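Local coordinates for protein SusD homolog (Bacteroides thetaiotaomicron, PDB 4MRU) that probably binds mucin O-glycans at the cell surface as a SusD-like outer-membrane lipoprotein of a gut bacterium, at residues V121-G126 with D150-V155; R158-L163 with L204-R209; D277-K282 with K419-F424; G458-M463 with G497-W502. All coordinates share one frame; numbering follows the deposited sequence.

Contact 1 (V121-G126 with D150-V155); sequences VTDIYG and DSQKDV
Thr122 and Gln152 meet obliquely where the C-terminal end of helix 104-125 comes against the first turn of helix 152-173. Gln152 leaves its backbone with CG anti to the backbone N (chi1 -179°) and stays extended to the amide, a shape that carries NE2 across to the last turn of the opposite helix. There NE2 donates to Thr122 O at 3.0 Å, a weak bond because the N-H is bent to 129° at the hydrogen. The same carbonyl already accepts from Gly126 N, so the amide adds a second donor to a backbone oxygen at the helix end. Beside it, Thr122 OG1 lies 3.4 Å from Gln152 CG, a van der Waals touch between the hydroxyl oxygen and a methylene, while the hydroxyl itself donates to Gly126 O at 2.6 Å, tilted from the carbonyl plane. That bond spans the point where the chain leaves the helix with positive phi at Gly126. The threonine methyl CG2 slides past Val155 CG1, the two 4.0 Å apart, adding a small apolar patch. Gln152 OE1 is taken by the backbone N of Trp502, which fixes the rotation of the amide. On the far helix, Ser151 is the N-cap, its OG accepting from Asp154 N. Glu486 of helix 473-486 also accepts from the backbone N of Gln152 and Lys153, while Ile124 packs on helix 427-437 and Tyr125 on helix 81-100.

Contact 2 (R158-L163 with L204-R209); sequences RMFQEL and LRMAMR. With EDO (1,2-ethanediol), chain F.
An antiparallel helix pair within the TPR-like helical fold joins Phe160 to Met206, with the short axes of 158-163 and 204-209 11.4 Å apart and inclined at 156°. Met206, a selenomethionine, bridges this distance. Its CG stands anti to the carbonyl carbon (chi1 -71°), and a bend at chi3 brings the terminal methyl over the Phe160 ring. CE lies 3.7 Å from the centroid of the Phe160 ring and 18° off its normal, a CH-pi contact over one face. The selenium stands obliquely to the same ring, giving the looser Met-aromatic contact. Phe160 and Met206 thus reach toward each other tip to tip, and the ring turns its edge to the opposite backbone, with CZ 3.8 Å from Ala207 N. The methyl is also touched by Met159 CB, 3.7 Å from Met206 CE, whereas Met206 SE lies 3.9 Å from Leu163 CD1. No hydrogen bond crosses between 158-163 and 204-209, and the contact there is made by apolar groups. On another side of helix 192-209, Arg205 grips a 1,2-ethanediol, probably from the crystallisation liquor, with NH1 to its O1 at 2.9 Å and NH2 to its O2 at 3.1 Å. Glu329 pairs with NE of that arginine. Around the pair, Met159 and Leu163 lean on helix 104-125, Phe160 and Ala207 on helix 216-229, and Leu204 on helix 327-339.

Contact 3 (D277-K282 with K419-F424); sequences DKYFTK and KWIALF
Tyr279 meets Phe424 and Ile421 in an aromatic cluster, completed by Phe280, that joins the end of the short helix 276-279 to the C-terminal end of helix 408-423. Its CB lies over the centre of the Phe280 ring, the neighbour in sequence. Farther out, CD2 of Tyr279 comes 3.5 Å from CD2 of Phe424; the two planes are only 14° apart but slid so far that the rings barely overlap. CE2 then passes Phe424 CB at 3.7 Å and approaches Ile421 CG2. At the tip, OH donates to Ile421 O at 2.7 Å, coming from above the carbonyl plane. Phe424, with CG anti to the backbone N (chi1 175°), turns its face to the edge of Phe280, whose CE1 is 3.7 Å from Phe424 CZ in an edge-to-face pair with planes at 72°. A phenylalanine in place of Tyr279 would keep the ring but would probably leave Ile421 O without this donor and the ring without its polar tether. The cluster extends to Tyr57 and Phe58, whose rings meet Phe424, and to His363, set edge-to-face with Tyr279. A water 3.2 Å from Tyr279 OH also lies within hydrogen-bonding distance of Ala422 O and Phe424 O.

Contact 4 (G458-M463 with G497-W502); sequences GMRRLM and GTHVWW
Arg460 and His499 lie side by side and point the same way, their guanidinium and ring planes 30° apart, where two irregular loops come together. Arg460 NE is 3.6 Å from His499 NE2, a contact without a hydrogen bond, and Arg460 CG rests 3.8 Å from CD2 of the same ring. Next along, Arg461 CG stands between its backbone N and carbonyl carbon (chi1 60°), which lays CG and CD along Thr498 O: CD sits 3.1 Å from Thr498 O, a buried oxygen with no hydrogen-bond partner, and Arg461 CB is 3.8 Å from Val500 CG1. A water bridges the loops, donating to Arg460 O at 2.7 Å and accepting from Val500 N at 2.9 Å. The second shell fixes the charged ends. Asp503 forms a salt bridge with NH2 of Arg460, and its backbone O accepts from His499 ND1; Asp494 pairs with Arg461 NH1. An alanine at His499 would probably open a gap beside the Arg460 side chain and leave Asp503 O without its imidazole donor. Farther out, Arg461 and Thr498 pack on Leu483 of helix 473-486, Val500 touches Gln152 of helix 152-173, and Trp502 lies against helix 427-437, while Arg461 NE reaches Tyr125 O at the end of helix 104-125.

In the fold
From the N terminus, contact 1 is the first to close, joining helix 104-125 to helix 152-173 across a connection without helix or strand. Contact 2 follows on the same helix 152-173 and closes a longer, partly helical excursion at helix 192-209; the Asp123-Arg209 salt bridge ties it to contact 1. Contact 3 spans 136 intervening residues, lies on the opposite side of the chain's centre from contact 1, and touches none of the others. Contact 4 closes last, around helices 466-471 and 473-486, yet folds back on contact 1 through Trp502 and Asp123. All four loops run in series, neither nested nor crossed; although separate along the chain, contacts 1, 2 and 4 touch in space, Arg209 O meeting Trp502 CB between contacts 2 and 4.

Contact 1 (V121-G126 with D150-V155)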
# COMPACT_ATOMS: atom_id res chain seq x y z
N VAL A 121 6.46 2.52 -6.52
CA VAL A 121 6.41 3.46 -7.64
C VAL A 121 6.00 2.78 -8.94
O VAL A 121 5.16 3.30 -9.66
CB VAL A 121 7.76 4.18 -7.81
CG1 VAL A 121 7.73 5.16 -8.95
CG2 VAL A 121 8.11 4.91 -6.50
N THR A 122 6.57 1.62 -9.27
CA THR A 122 6.13 0.96 -10.48
C THR A 122 4.65 0.51 -10.35
O THR A 122 3.93 0.54 -11.34
CB THR A 122 6.99 -0.24 -10.94
OG1 THR A 122 6.49 -0.73 -12.19
CG2 THR A 122 7.00 -1.36 -9.96
N ASP A 123 4.22 0.10 -9.17
CA ASP A 123 2.81 -0.28 -8.99
C ASP A 123 1.85 0.88 -9.23
O ASP A 123 0.73 0.67 -9.71
CB ASP A 123 2.56 -0.87 -7.60
CG ASP A 123 3.05 -2.31 -7.48
OD1 ASP A 123 3.48 -2.90 -8.50
OD2 ASP A 123 3.02 -2.82 -6.34
N ILE A 124 2.29 2.10 -8.93
CA ILE A 124 1.48 3.29 -9.20
C ILE A 124 1.42 3.67 -10.70
O ILE A 124 0.35 4.10 -11.18
CB ILE A 124 2.01 4.48 -8.38
CG1 ILE A 124 1.82 4.20 -6.89
CG2 ILE A 124 1.32 5.78 -8.76
CD1 ILE A 124 2.71 5.08 -6.03
N TYR A 125 2.51 3.51 -11.43
CA TYR A 125 2.65 4.08 -12.80
C TYR A 125 2.71 3.07 -13.90
O TYR A 125 2.31 3.38 -15.02
CB TYR A 125 3.91 4.95 -12.90
CG TYR A 125 3.81 6.18 -12.04
CD1 TYR A 125 3.15 7.31 -12.48
CD2 TYR A 125 4.36 6.21 -10.79
CE1 TYR A 125 2.98 8.42 -11.68
CE2 TYR A 125 4.24 7.34 -10.00
CZ TYR A 125 3.56 8.44 -10.45
OH TYR A 125 3.48 9.57 -9.65
N GLY A 126 3.24 1.89 -13.60
CA GLY A 126 3.59 0.94 -14.65
C GLY A 126 5.07 1.07 -14.98
O GLY A 126 5.95 0.98 -14.08
N ASP A 150 11.95 1.42 -17.88
CA ASP A 150 11.77 -0.01 -18.06
C ASP A 150 10.29 -0.35 -18.07
O ASP A 150 9.49 0.24 -17.36
CB ASP A 150 12.38 -0.82 -16.94
CG ASP A 150 13.92 -0.68 -16.81
OD1 ASP A 150 14.60 -0.16 -17.72
OD2 ASP A 150 14.42 -1.10 -15.73
N SER A 151 9.94 -1.41 -18.80
CA SER A 151 8.61 -1.97 -18.68
C SER A 151 8.36 -2.44 -17.25
O SER A 151 9.28 -2.82 -16.53
CB SER A 151 8.41 -3.11 -19.68
OG SER A 151 9.09 -4.29 -19.32
N GLN A 152 7.09 -2.43 -16.82
CA GLN A 152 6.80 -2.92 -15.48
C GLN A 152 7.26 -4.37 -15.34
O GLN A 152 7.82 -4.75 -14.30
CB GLN A 152 5.33 -2.82 -15.13
CG GLN A 152 4.99 -3.30 -13.74
CD GLN A 152 3.53 -3.09 -13.38
OE1 GLN A 152 2.66 -3.81 -13.85
NE2 GLN A 152 3.25 -2.10 -12.52
N LYS A 153 7.09 -5.17 -16.38
CA LYS A 153 7.55 -6.57 -16.32
C LYS A 153 9.05 -6.62 -16.04
O LYS A 153 9.52 -7.42 -15.21
CB LYS A 153 7.22 -7.33 -17.60
CG LYS A 153 7.68 -8.78 -17.55
CD LYS A 153 7.63 -9.50 -18.86
CE LYS A 153 6.36 -10.31 -19.10
NZ LYS A 153 6.68 -11.48 -19.99
N ASP A 154 9.80 -5.81 -16.76
CA ASP A 154 11.26 -5.78 -16.59
C ASP A 154 11.66 -5.19 -15.25
O ASP A 154 12.67 -5.62 -14.65
CB ASP A 154 11.95 -5.01 -17.72
CG ASP A 154 11.96 -5.80 -19.04
OD1 ASP A 154 11.75 -7.03 -19.06
OD2 ASP A 154 12.23 -5.18 -20.05
N VAL A 155 10.88 -4.25 -14.74
CA VAL A 155 11.16 -3.80 -13.38
C VAL A 155 11.01 -4.94 -12.37
O VAL A 155 11.91 -5.14 -11.54
CB VAL A 155 10.30 -2.62 -12.97
CG1 VAL A 155 10.60 -2.24 -11.54
CG2 VAL A 155 10.59 -1.42 -13.86

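Contact 2 (R158-L163 with L204-R209)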
# COMPACT_ATOMS: atom_id res chain seq x y z
N ARG A 158 13.78 -7.63 -12.63
CA ARG A 158 15.04 -7.13 -12.14
C ARG A 158 15.02 -7.03 -10.62
O ARG A 158 15.97 -7.43 -9.96
CB ARG A 158 15.39 -5.78 -12.81
CG ARG A 158 16.72 -5.16 -12.34
CD ARG A 158 17.93 -6.04 -12.64
NE ARG A 158 18.39 -5.83 -14.00
CZ ARG A 158 19.32 -4.93 -14.35
NH1 ARG A 158 19.91 -4.16 -13.45
NH2 ARG A 158 19.65 -4.80 -15.63
N MSE A 159 13.92 -6.55 -10.04
CA MSE A 159 13.77 -6.56 -8.58
C MSE A 159 13.90 -7.95 -8.01
O MSE A 159 14.57 -8.15 -6.99
CB MSE A 159 12.40 -5.92 -8.19
CG MSE A 159 12.41 -4.42 -8.48
SE MSE A 159 10.62 -3.73 -8.02
CE MSE A 159 11.16 -1.88 -7.98
N PHE A 160 13.26 -8.94 -8.62
CA PHE A 160 13.38 -10.28 -8.09
C PHE A 160 14.84 -10.74 -8.12
O PHE A 160 15.32 -11.34 -7.15
CB PHE A 160 12.53 -11.29 -8.86
CG PHE A 160 11.05 -11.22 -8.54
CD1 PHE A 160 10.59 -11.35 -7.24
CD2 PHE A 160 10.13 -11.08 -9.56
CE1 PHE A 160 9.23 -11.31 -6.96
CE2 PHE A 160 8.76 -11.09 -9.29
CZ PHE A 160 8.31 -11.19 -8.00
N GLN A 161 15.55 -10.42 -9.20
CA GLN A 161 16.96 -10.76 -9.29
C GLN A 161 17.77 -10.04 -8.21
O GLN A 161 18.58 -10.66 -7.50
CB GLN A 161 17.46 -10.43 -10.70
CG GLN A 161 18.89 -10.81 -11.04
CD GLN A 161 19.30 -10.19 -12.37
OE1 GLN A 161 18.45 -9.94 -13.26
NE2 GLN A 161 20.57 -9.88 -12.50
N GLU A 162 17.48 -8.77 -8.00
CA GLU A 162 18.17 -8.01 -6.94
C GLU A 162 17.83 -8.49 -5.51
O GLU A 162 18.72 -8.52 -4.63
CB GLU A 162 17.86 -6.52 -7.08
CG GLU A 162 18.44 -5.92 -8.37
CD GLU A 162 17.95 -4.53 -8.66
OE1 GLU A 162 16.88 -4.13 -8.11
OE2 GLU A 162 18.61 -3.85 -9.50
N LEU A 163 16.58 -8.87 -5.25
CA LEU A 163 16.26 -9.39 -3.94
C LEU A 163 17.05 -10.67 -3.67
O LEU A 163 17.51 -10.87 -2.52
CB LEU A 163 14.76 -9.65 -3.78
CG LEU A 163 13.98 -8.33 -3.72
CD1 LEU A 163 12.49 -8.60 -3.69
CD2 LEU A 163 14.45 -7.48 -2.54
N LEU A 204 7.21 -12.53 -1.45
CA LEU A 204 5.87 -13.12 -1.43
C LEU A 204 4.80 -12.14 -1.93
O LEU A 204 3.94 -12.49 -2.73
CB LEU A 204 5.55 -13.59 -0.01
CG LEU A 204 4.16 -14.18 0.23
CD1 LEU A 204 3.92 -15.38 -0.68
CD2 LEU A 204 4.01 -14.58 1.68
N ARG A 205 4.85 -10.91 -1.44
CA ARG A 205 3.91 -9.88 -1.85
C ARG A 205 3.98 -9.64 -3.37
O ARG A 205 2.99 -9.62 -4.04
CB ARG A 205 4.23 -8.58 -1.13
CG ARG A 205 3.30 -7.45 -1.51
CD ARG A 205 3.88 -6.08 -1.13
NE ARG A 205 3.51 -5.71 0.23
CZ ARG A 205 3.94 -4.60 0.83
NH1 ARG A 205 4.77 -3.78 0.19
NH2 ARG A 205 3.53 -4.32 2.07
N MSE A 206 5.20 -9.47 -3.86
CA MSE A 206 5.42 -9.19 -5.27
C MSE A 206 5.07 -10.37 -6.15
O MSE A 206 4.50 -10.19 -7.22
CB MSE A 206 6.88 -8.83 -5.45
CG MSE A 206 7.19 -7.46 -4.86
SE MSE A 206 9.15 -7.14 -4.96
CE MSE A 206 9.53 -7.80 -6.78
N ALA A 207 5.35 -11.58 -5.69
CA ALA A 207 4.89 -12.78 -6.42
C ALA A 207 3.37 -12.79 -6.55
O ALA A 207 2.84 -13.05 -7.63
CB ALA A 207 5.40 -14.04 -5.74
N MSE A 208 2.64 -12.54 -5.46
CA MSE A 208 1.17 -12.63 -5.51
C MSE A 208 0.61 -11.59 -6.46
O MSE A 208 -0.36 -11.85 -7.17
CB MSE A 208 0.58 -12.45 -4.09
CG MSE A 208 -0.86 -12.95 -4.01
SE MSE A 208 -0.97 -14.92 -4.26
CE MSE A 208 0.26 -15.45 -2.84
N ARG A 209 1.29 -10.46 -6.57
CA ARG A 209 0.90 -9.35 -7.43
C ARG A 209 0.81 -9.80 -8.87
O ARG A 209 -0.02 -9.27 -9.59
CB ARG A 209 1.88 -8.17 -7.31
CG ARG A 209 1.33 -6.89 -7.94
CD ARG A 209 0.45 -6.06 -6.99
NE ARG A 209 1.30 -5.30 -6.09
CZ ARG A 209 1.24 -5.22 -4.77
NH1 ARG A 209 0.30 -5.83 -4.06
NH2 ARG A 209 2.15 -4.46 -4.16
C1 EDO F . 6.49 -1.36 1.79
O1 EDO F . 5.76 -1.08 0.59
C2 EDO F . 5.67 -0.70 2.84
O2 EDO F . 4.44 -1.41 2.80

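Contact 3 (D277-K282 with K419-F424)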
# COMPACT_ATOMS: atom_id res chain seq x y z
N ASP A 277 -11.50 1.27 17.82
CA ASP A 277 -11.03 2.25 18.82
C ASP A 277 -9.51 2.35 18.83
O ASP A 277 -8.97 3.23 19.47
CB ASP A 277 -11.59 1.99 20.23
CG ASP A 277 -10.90 0.87 20.97
OD1 ASP A 277 -10.41 -0.08 20.32
OD2 ASP A 277 -10.81 0.96 22.21
N LYS A 278 -8.84 1.47 18.10
CA LYS A 278 -7.39 1.57 17.89
C LYS A 278 -7.07 2.27 16.56
O LYS A 278 -5.98 2.79 16.39
CB LYS A 278 -6.76 0.18 17.88
CG LYS A 278 -7.08 -0.65 19.16
CD LYS A 278 -6.38 -0.07 20.34
CE LYS A 278 -6.53 -0.96 21.59
NZ LYS A 278 -7.93 -1.36 21.80
N TYR A 279 -8.01 2.27 15.64
CA TYR A 279 -7.79 2.89 14.30
C TYR A 279 -8.21 4.36 14.19
O TYR A 279 -7.58 5.14 13.47
CB TYR A 279 -8.60 2.16 13.26
CG TYR A 279 -8.01 0.86 12.74
CD1 TYR A 279 -7.16 0.07 13.51
CD2 TYR A 279 -8.32 0.43 11.44
CE1 TYR A 279 -6.61 -1.11 13.00
CE2 TYR A 279 -7.77 -0.75 10.94
CZ TYR A 279 -6.92 -1.51 11.75
OH TYR A 279 -6.38 -2.69 11.27
N PHE A 280 -9.32 4.70 14.85
CA PHE A 280 -10.03 5.95 14.62
C PHE A 280 -10.40 6.68 15.89
O PHE A 280 -10.52 6.07 16.95
CB PHE A 280 -11.36 5.69 13.92
CG PHE A 280 -11.28 4.75 12.75
CD1 PHE A 280 -10.41 4.99 11.70
CD2 PHE A 280 -12.14 3.66 12.68
CE1 PHE A 280 -10.35 4.14 10.61
CE2 PHE A 280 -12.08 2.81 11.60
CZ PHE A 280 -11.18 3.05 10.56
N THR A 281 -10.52 8.00 15.78
CA THR A 281 -11.15 8.79 16.81
C THR A 281 -12.68 8.74 16.61
O THR A 281 -13.20 8.48 15.50
CB THR A 281 -10.70 10.26 16.75
OG1 THR A 281 -11.10 10.81 15.49
CG2 THR A 281 -9.20 10.37 16.85
N LYS A 282 -13.38 8.97 17.72
CA LYS A 282 -14.82 9.12 17.73
C LYS A 282 -15.21 10.55 17.53
O LYS A 282 -14.48 11.45 17.97
CB LYS A 282 -15.38 8.68 19.09
CG LYS A 282 -15.39 7.18 19.29
CD LYS A 282 -16.28 6.82 20.48
CE LYS A 282 -16.60 5.33 20.50
NZ LYS A 282 -17.37 4.94 21.73
N LYS A 419 -7.38 -8.33 4.83
CA LYS A 419 -6.04 -7.79 4.63
C LYS A 419 -6.08 -6.28 4.55
O LYS A 419 -5.21 -5.59 5.11
CB LYS A 419 -5.39 -8.37 3.36
CG LYS A 419 -3.94 -8.00 3.26
CD LYS A 419 -3.23 -8.74 2.18
CE LYS A 419 -3.67 -8.37 0.78
NZ LYS A 419 -2.72 -9.04 -0.16
N TRP A 420 -7.09 -5.76 3.84
CA TRP A 420 -7.29 -4.28 3.69
C TRP A 420 -7.56 -3.57 5.01
O TRP A 420 -7.00 -2.47 5.26
CB TRP A 420 -8.42 -4.05 2.71
CG TRP A 420 -8.97 -2.72 2.55
CD1 TRP A 420 -8.47 -1.71 1.82
CD2 TRP A 420 -10.25 -2.29 3.00
NE1 TRP A 420 -9.34 -0.65 1.80
CE2 TRP A 420 -10.45 -0.98 2.51
CE3 TRP A 420 -11.27 -2.90 3.75
CZ2 TRP A 420 -11.58 -0.26 2.78
CZ3 TRP A 420 -12.43 -2.19 3.98
CH2 TRP A 420 -12.58 -0.89 3.50
N ILE A 421 -8.41 -4.16 5.85
CA ILE A 421 -8.60 -3.66 7.19
C ILE A 421 -7.26 -3.70 7.98
O ILE A 421 -6.85 -2.72 8.64
CB ILE A 421 -9.67 -4.45 7.94
CG1 ILE A 421 -11.05 -4.21 7.29
CG2 ILE A 421 -9.65 -4.06 9.41
CD1 ILE A 421 -12.15 -5.08 7.87
N ALA A 422 -6.58 -4.84 7.93
CA ALA A 422 -5.31 -5.01 8.64
C ALA A 422 -4.14 -4.13 8.14
O ALA A 422 -3.21 -3.84 8.86
CB ALA A 422 -4.88 -6.47 8.60
N LEU A 423 -4.22 -3.73 6.89
CA LEU A 423 -3.21 -2.89 6.27
C LEU A 423 -3.30 -1.40 6.61
O LEU A 423 -2.38 -0.64 6.35
CB LEU A 423 -3.32 -3.04 4.72
CG LEU A 423 -2.53 -4.16 4.08
CD1 LEU A 423 -3.03 -4.37 2.64
CD2 LEU A 423 -1.02 -3.85 4.10
N PHE A 424 -4.45 -0.97 7.11
CA PHE A 424 -4.68 0.46 7.31
C PHE A 424 -3.51 1.02 8.11
O PHE A 424 -3.16 0.42 9.10
CB PHE A 424 -6.01 0.64 8.04
CG PHE A 424 -6.33 2.05 8.41
CD1 PHE A 424 -6.94 2.91 7.49
CD2 PHE A 424 -6.09 2.52 9.67
CE1 PHE A 424 -7.28 4.21 7.85
CE2 PHE A 424 -6.41 3.85 10.03
CZ PHE A 424 -7.01 4.67 9.11
O HOH W 1 -3.33 -1.78 10.95

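Contact 4 (G458-M463 with G497-W502)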
# COMPACT_ATOMS: atom_id res chain seq x y z
N GLY A 458 -12.70 2.89 -11.37
CA GLY A 458 -11.81 3.71 -10.58
C GLY A 458 -10.45 3.99 -11.20
O GLY A 458 -10.23 3.70 -12.39
N MSE A 459 -9.57 4.59 -10.42
CA MSE A 459 -8.21 4.88 -10.89
C MSE A 459 -7.43 3.59 -10.99
O MSE A 459 -7.37 2.82 -10.03
CB MSE A 459 -7.41 5.80 -9.98
CG MSE A 459 -7.93 7.20 -10.00
SE MSE A 459 -7.40 8.21 -11.58
CE MSE A 459 -5.66 9.10 -11.24
N ARG A 460 -6.81 3.38 -12.14
CA ARG A 460 -6.04 2.17 -12.44
C ARG A 460 -4.53 2.40 -12.34
O ARG A 460 -3.76 1.47 -12.17
CB ARG A 460 -6.43 1.67 -13.83
CG ARG A 460 -7.93 1.44 -14.03
CD ARG A 460 -8.63 0.74 -12.88
NE ARG A 460 -8.25 -0.63 -12.76
CZ ARG A 460 -8.83 -1.53 -11.96
NH1 ARG A 460 -9.81 -1.19 -11.13
NH2 ARG A 460 -8.38 -2.76 -11.95
N ARG A 461 -4.13 3.67 -12.36
CA ARG A 461 -2.78 4.10 -12.19
C ARG A 461 -2.78 5.63 -12.07
O ARG A 461 -3.80 6.28 -12.29
CB ARG A 461 -1.92 3.68 -13.38
CG ARG A 461 -2.41 4.28 -14.71
CD ARG A 461 -1.57 3.83 -15.88
NE ARG A 461 -0.23 4.41 -15.92
CZ ARG A 461 0.09 5.61 -16.42
NH1 ARG A 461 -0.84 6.42 -16.91
NH2 ARG A 461 1.37 6.00 -16.42
N LEU A 462 -1.62 6.20 -11.76
CA LEU A 462 -1.40 7.64 -11.83
C LEU A 462 -0.71 8.02 -13.15
O LEU A 462 0.05 7.23 -13.70
CB LEU A 462 -0.50 8.16 -10.71
CG LEU A 462 -1.08 8.57 -9.40
CD1 LEU A 462 -0.02 9.29 -8.54
CD2 LEU A 462 -2.31 9.44 -9.62
N MSE A 463 -0.92 9.26 -13.56
CA MSE A 463 -0.38 9.78 -14.80
C MSE A 463 1.00 10.33 -14.56
O MSE A 463 1.28 10.79 -13.47
CB MSE A 463 -1.25 10.91 -15.36
CG MSE A 463 -2.65 10.40 -15.69
SE MSE A 463 -3.84 10.70 -14.14
CE MSE A 463 -4.14 12.65 -14.36
N GLY A 497 -7.03 5.66 -16.51
CA GLY A 497 -7.82 4.49 -16.89
C GLY A 497 -7.05 3.28 -17.41
O GLY A 497 -7.54 2.14 -17.41
N THR A 498 -5.83 3.53 -17.85
CA THR A 498 -5.04 2.51 -18.50
C THR A 498 -4.50 1.55 -17.44
O THR A 498 -4.00 2.00 -16.43
CB THR A 498 -3.90 3.16 -19.29
OG1 THR A 498 -4.46 3.85 -20.42
CG2 THR A 498 -2.93 2.12 -19.81
N HIS A 499 -4.62 0.24 -17.67
CA HIS A 499 -4.15 -0.74 -16.70
C HIS A 499 -2.62 -0.87 -16.78
O HIS A 499 -2.04 -0.95 -17.88
CB HIS A 499 -4.77 -2.12 -16.94
CG HIS A 499 -6.24 -2.22 -16.60
ND1 HIS A 499 -6.84 -3.41 -16.27
CD2 HIS A 499 -7.21 -1.28 -16.53
CE1 HIS A 499 -8.12 -3.20 -16.01
NE2 HIS A 499 -8.37 -1.92 -16.17
N VAL A 500 -1.99 -1.00 -15.63
CA VAL A 500 -0.60 -1.44 -15.58
C VAL A 500 -0.53 -2.93 -15.92
O VAL A 500 -1.53 -3.64 -15.84
CB VAL A 500 0.09 -1.13 -14.21
CG1 VAL A 500 -0.07 0.36 -13.84
CG2 VAL A 500 -0.46 -2.00 -13.11
N TRP A 501 0.69 -3.40 -16.21
CA TRP A 501 0.88 -4.75 -16.75
C TRP A 501 0.30 -5.86 -15.88
O TRP A 501 -0.30 -6.78 -16.40
CB TRP A 501 2.38 -5.00 -17.03
CG TRP A 501 2.71 -6.44 -17.33
CD1 TRP A 501 2.44 -7.13 -18.46
CD2 TRP A 501 3.41 -7.33 -16.47
NE1 TRP A 501 2.91 -8.42 -18.35
CE2 TRP A 501 3.48 -8.57 -17.12
CE3 TRP A 501 3.97 -7.21 -15.19
CZ2 TRP A 501 4.13 -9.66 -16.55
CZ3 TRP A 501 4.58 -8.32 -14.61
CH2 TRP A 501 4.66 -9.52 -15.31
N TRP A 502 0.45 -5.82 -14.56
CA TRP A 502 -0.08 -6.92 -13.75
C TRP A 502 -1.61 -6.89 -13.56
O TRP A 502 -2.15 -7.84 -13.02
CB TRP A 502 0.61 -7.03 -12.38
CG TRP A 502 0.73 -5.77 -11.51
CD1 TRP A 502 1.87 -5.13 -11.21
CD2 TRP A 502 -0.31 -5.09 -10.79
NE1 TRP A 502 1.63 -4.08 -10.39
CE2 TRP A 502 0.28 -4.01 -10.14
CE3 TRP A 502 -1.68 -5.26 -10.69
CZ2 TRP A 502 -0.42 -3.13 -9.36
CZ3 TRP A 502 -2.40 -4.36 -9.90
CH2 TRP A 502 -1.77 -3.30 -9.28
O HOH W 2 -3.78 -0.92 -13.41